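Local coordinates for UPF0201 protein MJ1564 (Methanocaldococcus jannaschii DSM 2661, PDB 2PZZ) that is of unknown function, belonging to an archaeal family that resembles RNA-binding proteins in structure but is considered unlikely to bind RNA, at residues 6-11 with 21-26. Sequence-based numbering, arbitrary orientation.
Sequences IKAKVK and KAILNI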
ATOM      1  N   ILE A   6       2.875   8.779 -15.320  1.00 29.57           N
ATOM      2  CA  ILE A   6       2.725   8.358 -13.929  1.00 29.85           C
ATOM      3  C   ILE A   6       1.322   7.883 -13.585  1.00 30.30           C
ATOM      4  O   ILE A   6       0.345   8.525 -13.950  1.00 32.70           O
ATOM      5  CB  ILE A   6       3.076   9.521 -12.971  1.00 30.38           C
ATOM      6  CG1 ILE A   6       4.542   9.881 -13.151  1.00 33.83           C
ATOM      7  CG2 ILE A   6       2.800   9.145 -11.538  1.00 30.17           C
ATOM      8  CD1 ILE A   6       5.451   8.691 -13.046  1.00 41.30           C
ATOM      9  N   LYS A   7       1.244   6.762 -12.872  1.00 28.50           N
ATOM     10  CA  LYS A   7      -0.031   6.201 -12.431  1.00 31.18           C
ATOM     11  C   LYS A   7       0.157   5.685 -11.010  1.00 27.30           C
ATOM     12  O   LYS A   7       1.165   5.063 -10.706  1.00 26.10           O
ATOM     13  CB  LYS A   7      -0.453   5.046 -13.351  1.00 35.32           C
ATOM     14  CG  LYS A   7      -0.584   5.457 -14.810  1.00 40.92           C
ATOM     15  CD  LYS A   7      -1.026   4.293 -15.685  1.00 47.43           C
ATOM     16  CE  LYS A   7      -1.151   4.737 -17.142  1.00 52.15           C
ATOM     17  NZ  LYS A   7      -1.496   3.620 -18.073  1.00 57.18           N
ATOM     18  N   ALA A   8      -0.804   5.952 -10.139  1.00 28.05           N
ATOM     19  CA  ALA A   8      -0.715   5.499  -8.753  1.00 28.26           C
ATOM     20  C   ALA A   8      -2.114   5.242  -8.251  1.00 28.65           C
ATOM     21  O   ALA A   8      -2.957   6.138  -8.277  1.00 29.54           O
ATOM     22  CB  ALA A   8      -0.047   6.568  -7.884  1.00 28.34           C
ATOM     23  N   LYS A   9      -2.371   4.018  -7.805  1.00 30.69           N
ATOM     24  CA  LYS A   9      -3.694   3.682  -7.295  1.00 33.64           C
ATOM     25  C   LYS A   9      -3.831   4.308  -5.910  1.00 31.63           C
ATOM     26  O   LYS A   9      -2.837   4.576  -5.240  1.00 32.94           O
ATOM     27  CB  LYS A   9      -3.871   2.155  -7.181  1.00 36.89           C
ATOM     28  CG  LYS A   9      -3.186   1.519  -5.960  1.00 43.12           C
ATOM     29  CD  LYS A   9      -3.589   0.045  -5.753  1.00 44.50           C
ATOM     30  CE  LYS A   9      -3.100  -0.854  -6.894  1.00 49.52           C
ATOM     31  NZ  LYS A   9      -3.269  -2.327  -6.619  1.00 50.37           N
ATOM     32  N   VAL A  10      -5.070   4.560  -5.515  1.00 29.86           N
ATOM     33  CA  VAL A  10      -5.386   5.096  -4.211  1.00 31.34           C
ATOM     34  C   VAL A  10      -6.383   4.097  -3.652  1.00 30.22           C
ATOM     35  O   VAL A  10      -7.516   4.003  -4.124  1.00 29.91           O
ATOM     36  CB  VAL A  10      -6.074   6.480  -4.271  1.00 32.22           C
ATOM     37  CG1 VAL A  10      -6.577   6.862  -2.865  1.00 32.01           C
ATOM     38  CG2 VAL A  10      -5.105   7.524  -4.776  1.00 29.34           C
ATOM     39  N   LYS A  11      -5.950   3.331  -2.662  1.00 30.80           N
ATOM     40  CA  LYS A  11      -6.832   2.344  -2.057  1.00 29.25           C
ATOM     41  C   LYS A  11      -7.853   2.999  -1.136  1.00 29.42           C
ATOM     42  O   LYS A  11      -7.644   4.120  -0.656  1.00 29.41           O
ATOM     43  CB  LYS A  11      -5.989   1.318  -1.312  1.00 30.24           C
ATOM     44  CG  LYS A  11      -5.053   0.555  -2.248  1.00 29.39           C
ATOM     45  CD  LYS A  11      -4.450  -0.649  -1.540  1.00 34.55           C
ATOM     46  CE  LYS A  11      -3.744  -1.553  -2.521  1.00 36.14           C
ATOM     47  NZ  LYS A  11      -3.326  -2.832  -1.885  1.00 42.49           N
ATOM     48  N   LYS A  21       0.726  13.784  -3.009  1.00 30.30           N
ATOM     49  CA  LYS A  21       1.930  14.477  -2.542  1.00 33.55           C
ATOM     50  C   LYS A  21       3.133  13.572  -2.667  1.00 32.20           C
ATOM     51  O   LYS A  21       4.255  14.048  -2.859  1.00 32.57           O
ATOM     52  CB  LYS A  21       1.780  14.950  -1.085  1.00 32.42           C
ATOM     53  CG  LYS A  21       0.834  16.145  -0.948  1.00 35.84           C
ATOM     54  CD  LYS A  21       0.641  16.550   0.501  1.00 39.56           C
ATOM     55  CE  LYS A  21      -0.458  17.588   0.628  1.00 41.64           C
ATOM     56  NZ  LYS A  21      -0.731  17.909   2.050  1.00 45.15           N
ATOM     57  N   ALA A  22       2.915  12.264  -2.556  1.00 29.54           N
ATOM     58  CA  ALA A  22       4.036  11.349  -2.680  1.00 28.69           C
ATOM     59  C   ALA A  22       4.543  11.441  -4.114  1.00 27.78           C
ATOM     60  O   ALA A  22       5.740  11.387  -4.370  1.00 30.28           O
ATOM     61  CB  ALA A  22       3.615   9.925  -2.350  1.00 29.26           C
ATOM     62  N   ILE A  23       3.632  11.585  -5.057  1.00 29.07           N
ATOM     63  CA  ILE A  23       4.060  11.699  -6.449  1.00 31.49           C
ATOM     64  C   ILE A  23       4.832  13.006  -6.653  1.00 30.39           C
ATOM     65  O   ILE A  23       5.950  13.002  -7.156  1.00 30.39           O
ATOM     66  CB  ILE A  23       2.855  11.688  -7.407  1.00 31.30           C
ATOM     67  CG1 ILE A  23       2.170  10.312  -7.347  1.00 34.35           C
ATOM     68  CG2 ILE A  23       3.318  12.063  -8.829  1.00 29.78           C
ATOM     69  CD1 ILE A  23       0.910  10.210  -8.198  1.00 35.71           C
ATOM     70  N   LEU A  24       4.230  14.118  -6.238  1.00 31.41           N
ATOM     71  CA  LEU A  24       4.851  15.432  -6.406  1.00 31.53           C
ATOM     72  C   LEU A  24       6.211  15.541  -5.730  1.00 31.53           C
ATOM     73  O   LEU A  24       7.070  16.265  -6.219  1.00 35.08           O
ATOM     74  CB  LEU A  24       3.894  16.540  -5.929  1.00 28.34           C
ATOM     75  CG  LEU A  24       2.601  16.567  -6.769  1.00 30.24           C
ATOM     76  CD1 LEU A  24       1.562  17.486  -6.146  1.00 31.58           C
ATOM     77  CD2 LEU A  24       2.920  17.010  -8.198  1.00 30.74           C
ATOM     78  N   ASN A  25       6.430  14.812  -4.634  1.00 29.92           N
ATOM     79  CA  ASN A  25       7.732  14.860  -3.967  1.00 29.26           C
ATOM     80  C   ASN A  25       8.834  14.338  -4.871  1.00 30.51           C
ATOM     81  O   ASN A  25      10.004  14.683  -4.686  1.00 29.51           O
ATOM     82  CB  ASN A  25       7.751  14.030  -2.671  1.00 31.28           C
ATOM     83  CG  ASN A  25       6.985  14.682  -1.544  1.00 32.64           C
ATOM     84  OD1 ASN A  25       6.750  15.893  -1.556  1.00 33.81           O
ATOM     85  ND2 ASN A  25       6.594  13.882  -0.551  1.00 31.54           N
ATOM     86  N   ILE A  26       8.475  13.489  -5.835  1.00 30.11           N
ATOM     87  CA  ILE A  26       9.473  12.941  -6.755  1.00 29.41           C
ATOM     88  C   ILE A  26       9.384  13.620  -8.131  1.00 30.56           C
ATOM     89  O   ILE A  26      10.401  13.817  -8.802  1.00 30.61           O
ATOM     90  CB  ILE A  26       9.296  11.412  -6.936  1.00 30.02           C
ATOM     91  CG1 ILE A  26       9.135  10.735  -5.568  1.00 31.69           C
ATOM     92  CG2 ILE A  26      10.509  10.818  -7.658  1.00 29.27           C
ATOM     93  CD1 ILE A  26      10.349  10.871  -4.634  1.00 31.50           C
TER
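I23 reaches down from helix 16-26 onto strand 3-10 and lands between A8 and I6, two residues whose CB atoms both face the helix. The CB of I23 directs the side chain at the sheet but stands back from it, 4.9 Å from I6 CG2. There the chain splits. The CG2 branch of I23, anti to the backbone N, ends against I6, its methyl 4.0 Å from I6 CG2. The other branch goes first through I23 CG1, which stays slightly further off, 4.4 Å from A8 CB. From CG1 the chain runs on fully extended (chi2 177°), carrying CD1 past I6 to the strand. This terminal methyl, I23 CD1, meets two partners: A8 CB at 3.8 Å and I6 CG2 at 4.0 Å. I6 therefore answers both prongs of I23 with a single methyl, its own CG2, while its CG1 arm leads away and the side chain packs against F27. The nearest CA atoms across the contact, those of A8 and I23, are 8.2 Å apart. No hydrogen bond crosses here, and all three residues are buried. W44 and L32, from strands 42-48 and 31-36, also touch I23, and V19, one turn back along the helix, packs on A8. Strand 3-10, helix 16-26 and strand 31-36 form a split beta-alpha-beta unit, strand 42-48 lying between its two parallel strands, with the helix packed across one face of an antiparallel sheet.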